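Local coordinates for ARF GTPase-activating protein GIT1 (PDB 6IUH) that probably regulates ARF small GTPases as a GTPase-activating protein and, through the C-terminal helical domain, recruits adhesion partners such as paxillin, at residues L51-M56 and L75-A80; K25-L30 and Y113-A118. All coordinates share one frame; numbering follows the deposited sequence.

Interaction 1 of 2, residues L51-M56 and L75-A80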
loop_
_atom_site.group_PDB
_atom_site.type_symbol
_atom_site.label_atom_id
_atom_site.label_comp_id
_atom_site.label_asym_id
_atom_site.label_seq_id
_atom_site.Cartn_x
_atom_site.Cartn_y
_atom_site.Cartn_z
ATOM N N LEU A 51 8.825 0.497 -4.561
ATOM C CA LEU A 51 9.706 1.652 -4.691
ATOM C C LEU A 51 9.109 2.874 -4.004
ATOM O O LEU A 51 9.803 3.603 -3.295
ATOM C CB LEU A 51 9.973 1.961 -6.165
ATOM C CG LEU A 51 10.749 3.248 -6.456
ATOM C CD1 LEU A 51 12.138 3.190 -5.836
ATOM C CD2 LEU A 51 10.837 3.499 -7.955
ATOM N N ALA A 52 7.815 3.091 -4.221
ATOM C CA ALA A 52 7.120 4.220 -3.619
ATOM C C ALA A 52 7.117 4.099 -2.100
ATOM O O ALA A 52 7.186 5.101 -1.387
ATOM C CB ALA A 52 5.697 4.316 -4.149
ATOM N N VAL A 53 7.036 2.863 -1.615
ATOM C CA VAL A 53 7.033 2.594 -0.183
ATOM C C VAL A 53 8.406 2.882 0.420
ATOM O O VAL A 53 8.508 3.467 1.501
ATOM C CB VAL A 53 6.615 1.133 0.108
ATOM C CG1 VAL A 53 7.034 0.709 1.505
ATOM C CG2 VAL A 53 5.110 0.968 -0.073
ATOM N N THR A 54 9.457 2.487 -0.296
ATOM C CA THR A 54 10.830 2.714 0.152
ATOM C C THR A 54 11.138 4.205 0.281
ATOM O O THR A 54 11.777 4.638 1.245
ATOM C CB THR A 54 11.848 2.063 -0.812
ATOM O OG1 THR A 54 11.617 0.650 -0.865
ATOM C CG2 THR A 54 13.273 2.321 -0.350
ATOM N N GLU A 55 10.674 4.985 -0.690
ATOM C CA GLU A 55 10.892 6.428 -0.685
ATOM C C GLU A 55 10.111 7.108 0.432
ATOM O O GLU A 55 10.584 8.068 1.034
ATOM C CB GLU A 55 10.507 7.039 -2.033
ATOM C CG GLU A 55 11.387 6.599 -3.194
ATOM C CD GLU A 55 11.090 7.362 -4.472
ATOM O OE1 GLU A 55 10.252 8.288 -4.433
ATOM O OE2 GLU A 55 11.696 7.038 -5.515
ATOM N N MET A 56 8.909 6.616 0.705
ATOM C CA MET A 56 8.113 7.177 1.788
ATOM C C MET A 56 8.750 6.842 3.132
ATOM O O MET A 56 8.850 7.697 4.011
ATOM C CB MET A 56 6.676 6.662 1.736
ATOM C CG MET A 56 5.778 7.279 2.795
ATOM S SD MET A 56 4.077 6.717 2.664
ATOM C CE MET A 56 3.334 7.596 4.043
ATOM N N LEU A 75 4.168 -2.006 9.522
ATOM C CA LEU A 75 3.048 -2.476 8.713
ATOM C C LEU A 75 3.264 -2.164 7.237
ATOM O O LEU A 75 3.042 -3.014 6.372
ATOM C CB LEU A 75 1.746 -1.845 9.197
ATOM C CG LEU A 75 0.479 -2.268 8.459
ATOM C CD1 LEU A 75 0.285 -3.769 8.558
ATOM C CD2 LEU A 75 -0.721 -1.525 9.035
ATOM N N LEU A 76 3.691 -0.936 6.961
ATOM C CA LEU A 76 3.994 -0.489 5.607
ATOM C C LEU A 76 5.022 -1.388 4.922
ATOM O O LEU A 76 4.793 -1.882 3.818
ATOM C CB LEU A 76 4.510 0.949 5.631
ATOM C CG LEU A 76 4.735 1.611 4.274
ATOM C CD1 LEU A 76 3.404 1.990 3.646
ATOM C CD2 LEU A 76 5.648 2.827 4.397
ATOM N N ASN A 77 6.155 -1.593 5.583
ATOM C CA ASN A 77 7.244 -2.386 5.014
ATOM C C ASN A 77 6.889 -3.861 4.857
ATOM O O ASN A 77 7.188 -4.472 3.830
ATOM C CB ASN A 77 8.502 -2.246 5.875
ATOM C CG ASN A 77 9.115 -0.860 5.792
ATOM O OD1 ASN A 77 9.102 -0.227 4.737
ATOM N ND2 ASN A 77 9.660 -0.385 6.907
ATOM N N ALA A 78 6.249 -4.432 5.872
ATOM C CA ALA A 78 5.886 -5.846 5.840
ATOM C C ALA A 78 4.848 -6.142 4.764
ATOM O O ALA A 78 4.883 -7.200 4.139
ATOM C CB ALA A 78 5.373 -6.296 7.197
ATOM N N SER A 79 3.924 -5.212 4.552
ATOM C CA SER A 79 2.855 -5.415 3.579
ATOM C C SER A 79 3.369 -5.276 2.151
ATOM O O SER A 79 2.885 -5.949 1.236
ATOM C CB SER A 79 1.717 -4.429 3.832
ATOM O OG SER A 79 1.230 -4.565 5.154
ATOM N N ALA A 80 4.355 -4.403 1.963
ATOM C CA ALA A 80 4.963 -4.217 0.649
ATOM C C ALA A 80 5.749 -5.460 0.257
ATOM O O ALA A 80 5.720 -5.888 -0.897
ATOM C CB ALA A 80 5.864 -2.993 0.642
#

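Interaction 2 of 2, residues K25-L30 and Y113-A118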
loop_
_atom_site.group_PDB
_atom_site.type_symbol
_atom_site.label_atom_id
_atom_site.label_comp_id
_atom_site.label_asym_id
_atom_site.label_seq_id
_atom_site.Cartn_x
_atom_site.Cartn_y
_atom_site.Cartn_z
ATOM N N LYS A 25 -1.288 6.331 -5.866
ATOM C CA LYS A 25 -1.388 6.287 -7.325
ATOM C C LYS A 25 -1.017 4.909 -7.863
ATOM O O LYS A 25 -1.701 4.366 -8.732
ATOM C CB LYS A 25 -0.491 7.347 -7.966
ATOM C CG LYS A 25 -0.639 7.433 -9.479
ATOM C CD LYS A 25 0.412 8.338 -10.105
ATOM C CE LYS A 25 1.802 7.733 -9.992
ATOM N NZ LYS A 25 2.822 8.549 -10.706
ATOM N N ASN A 26 0.071 4.352 -7.339
ATOM C CA ASN A 26 0.552 3.047 -7.774
ATOM C C ASN A 26 -0.340 1.916 -7.277
ATOM O O ASN A 26 -0.532 0.916 -7.970
ATOM C CB ASN A 26 1.992 2.828 -7.307
ATOM C CG ASN A 26 2.986 3.701 -8.053
ATOM O OD1 ASN A 26 2.775 4.048 -9.215
ATOM N ND2 ASN A 26 4.077 4.056 -7.388
ATOM N N ILE A 27 -0.885 2.074 -6.076
ATOM C CA ILE A 27 -1.861 1.122 -5.559
ATOM C C ILE A 27 -3.142 1.180 -6.388
ATOM O O ILE A 27 -3.748 0.150 -6.687
ATOM C CB ILE A 27 -2.183 1.386 -4.078
ATOM C CG1 ILE A 27 -0.983 1.010 -3.208
ATOM C CG2 ILE A 27 -3.416 0.601 -3.645
ATOM C CD1 ILE A 27 -1.185 1.284 -1.730
ATOM N N GLN A 28 -3.542 2.389 -6.773
ATOM C CA GLN A 28 -4.723 2.565 -7.615
ATOM C C GLN A 28 -4.567 1.834 -8.947
ATOM O O GLN A 28 -5.517 1.240 -9.456
ATOM C CB GLN A 28 -4.994 4.049 -7.866
ATOM C CG GLN A 28 -6.368 4.330 -8.448
ATOM C CD GLN A 28 -7.487 4.061 -7.457
ATOM O OE1 GLN A 28 -7.636 4.774 -6.463
ATOM N NE2 GLN A 28 -8.276 3.027 -7.719
ATOM N N GLU A 29 -3.363 1.879 -9.506
ATOM C CA GLU A 29 -3.088 1.219 -10.779
ATOM C C GLU A 29 -3.111 -0.298 -10.616
ATOM O O GLU A 29 -3.554 -1.021 -11.511
ATOM C CB GLU A 29 -1.742 1.679 -11.342
ATOM C CG GLU A 29 -1.389 1.074 -12.691
ATOM C CD GLU A 29 -2.355 1.480 -13.790
ATOM O OE1 GLU A 29 -2.951 2.573 -13.693
ATOM O OE2 GLU A 29 -2.518 0.700 -14.753
ATOM N N LEU A 30 -2.634 -0.773 -9.470
ATOM C CA LEU A 30 -2.674 -2.199 -9.154
ATOM C C LEU A 30 -4.109 -2.697 -9.052
ATOM O O LEU A 30 -4.443 -3.764 -9.567
ATOM C CB LEU A 30 -1.931 -2.483 -7.849
ATOM C CG LEU A 30 -2.038 -3.914 -7.320
ATOM C CD1 LEU A 30 -1.423 -4.897 -8.307
ATOM C CD2 LEU A 30 -1.373 -4.034 -5.957
ATOM N N TYR A 113 -4.264 -3.012 0.725
ATOM C CA TYR A 113 -5.107 -2.434 1.768
ATOM C C TYR A 113 -4.279 -2.009 2.975
ATOM O O TYR A 113 -4.433 -0.901 3.490
ATOM C CB TYR A 113 -6.181 -3.432 2.204
ATOM C CG TYR A 113 -7.060 -2.939 3.338
ATOM C CD1 TYR A 113 -8.222 -2.221 3.079
ATOM C CD2 TYR A 113 -6.732 -3.197 4.665
ATOM C CE1 TYR A 113 -9.029 -1.773 4.109
ATOM C CE2 TYR A 113 -7.532 -2.753 5.697
ATOM C CZ TYR A 113 -8.678 -2.042 5.414
ATOM O OH TYR A 113 -9.474 -1.602 6.444
ATOM N N ASP A 114 -3.409 -2.905 3.429
ATOM C CA ASP A 114 -2.583 -2.637 4.599
ATOM C C ASP A 114 -1.487 -1.616 4.306
ATOM O O ASP A 114 -1.080 -0.872 5.202
ATOM C CB ASP A 114 -1.973 -3.937 5.132
ATOM C CG ASP A 114 -2.943 -4.716 6.006
ATOM O OD1 ASP A 114 -3.932 -4.112 6.475
ATOM O OD2 ASP A 114 -2.718 -5.922 6.234
ATOM N N ILE A 115 -1.014 -1.574 3.064
ATOM C CA ILE A 115 -0.039 -0.560 2.666
ATOM C C ILE A 115 -0.684 0.819 2.749
ATOM O O ILE A 115 -0.123 1.749 3.328
ATOM C CB ILE A 115 0.499 -0.790 1.242
ATOM C CG1 ILE A 115 1.302 -2.085 1.173
ATOM C CG2 ILE A 115 1.386 0.371 0.817
ATOM C CD1 ILE A 115 1.749 -2.451 -0.223
ATOM N N ALA A 116 -1.875 0.940 2.171
ATOM C CA ALA A 116 -2.640 2.179 2.235
ATOM C C ALA A 116 -2.983 2.547 3.677
ATOM O O ALA A 116 -2.918 3.717 4.058
ATOM C CB ALA A 116 -3.906 2.059 1.405
ATOM N N LYS A 117 -3.351 1.544 4.470
ATOM C CA LYS A 117 -3.675 1.748 5.882
ATOM C C LYS A 117 -2.503 2.366 6.632
ATOM O O LYS A 117 -2.660 3.359 7.346
ATOM C CB LYS A 117 -4.069 0.423 6.536
ATOM C CG LYS A 117 -4.634 0.550 7.945
ATOM C CD LYS A 117 -5.005 -0.822 8.493
ATOM C CE LYS A 117 -5.747 -0.734 9.812
ATOM N NZ LYS A 117 -6.152 -2.085 10.286
ATOM N N ALA A 118 -1.327 1.770 6.460
ATOM C CA ALA A 118 -0.109 2.261 7.091
ATOM C C ALA A 118 0.250 3.659 6.593
ATOM O O ALA A 118 0.657 4.520 7.374
ATOM C CB ALA A 118 1.044 1.295 6.836
#

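Interaction 1 of 2, residues L51-M56 and L75-A80
Val53 and Ala80 mark the nearest backbone approach, their CA atoms 7.2 Å apart, where helical segments 51-56 and 75-80 run nearly antiparallel at 161° with their axes 10.1 Å apart. That spacing is bridged mainly by one β-branched side chain. Val53 points toward the facing helix and its CG1 methyl meets three residues there, Leu76, Asn77 and Ala80, spaced to share one helix face. With chi1 at 161°, Val53 CG1 lies roughly opposite its own backbone N and leads the approach, whereas CG2 stays beside that N. Val53 and Leu76 come tip to tip: Val53 CG1 is 3.7 Å from Leu76 CG and 3.8 Å from Leu76 CD2. One turn on, where the CA atoms come nearest, both valine branches reach the methyl of Ala80, with Val53 CG1 4.0 Å and Val53 CG2 4.1 Å from Ala80 CB. At the exposed margin, the amide of Asn77 bends inward until its OD1 is 3.9 Å from Val53 CG1, a van der Waals contact with a methyl that makes no hydrogen bond. Met56 also starts toward the other helix, but its extended chain runs on to Thr20 of helix 13-35 and Leu122 of helix 101-128. Leu76 likewise packs on Ala118 of helix 101-128, which places this pairing of helices 42-57 and 67-87 against the interior of the four-helix bundle of the GIT1 C-terminal domain, of focal-adhesion-targeting type. No hydrogen bond or charge pair crosses between the segments. Cohesion here therefore rests on shape and on burial of aliphatic carbon, with the polar Asn77 bordering the solvent side.

Interaction 2 of 2, residues K25-L30 and Y113-A118
Ile27 and Ala116 bring helical segments 25-30 and 113-118 nearest, with CA atoms 7.9 Å apart and the chain running in broadly opposite directions along the two. The contact depends on the far end of one side chain. Ile27 holds CG1 beside its backbone N (chi1 -71°) and then runs out straight (chi2 178°), an extended arm that carries CD1 across to the other helix. There Ile27 and Ile115 cross obliquely, Ile27 CD1 lying 3.7 Å from Ile115 CG2 and 4.0 Å from Ile115 CB. The same methyl rests over the adjoining backbone, with Ile27 CD1 4.0 Å from Ala116 N and 4.2 Å from Ala116 CB. Ile27 also touches Ala112, while Ile115 packs on Leu76 and Ser79 of helix 67-87. Residues of the same two segments meet the chain of another protein: Tyr113 sets its ring edge-to-face with an aromatic side chain of that chain, and Asp114 and Gln28 hydrogen-bond to its polar side chains. The seam between helices 13-35 and 101-128 thus lies behind residues that contact the other protein, and the side-chain contacts between the segments are aliphatic, with no hydrogen bond across.

Overall arrangement
Both contacts are buried, centred 10 Å apart near the middle of the chain, and between them they involve all four helices of the antiparallel bundle: interaction 1 pairs 42-57 with 67-87, interaction 2 pairs 13-35 with 101-128. They meet directly, since Ser79 OG lies 3.3 Å from Asp114 CB, making one continuous core. Each is aliphatic and lacks cross-segment hydrogen bonds. Interaction 1 is the larger, at 211 against 114 Å², and has an exposed polar margin; the three touching residues of interaction 2 are all buried, although more residues of its segments lie within reach of the other protein. In sequence, 51-80 is nested within the loop closed by 25-30 and 113-118.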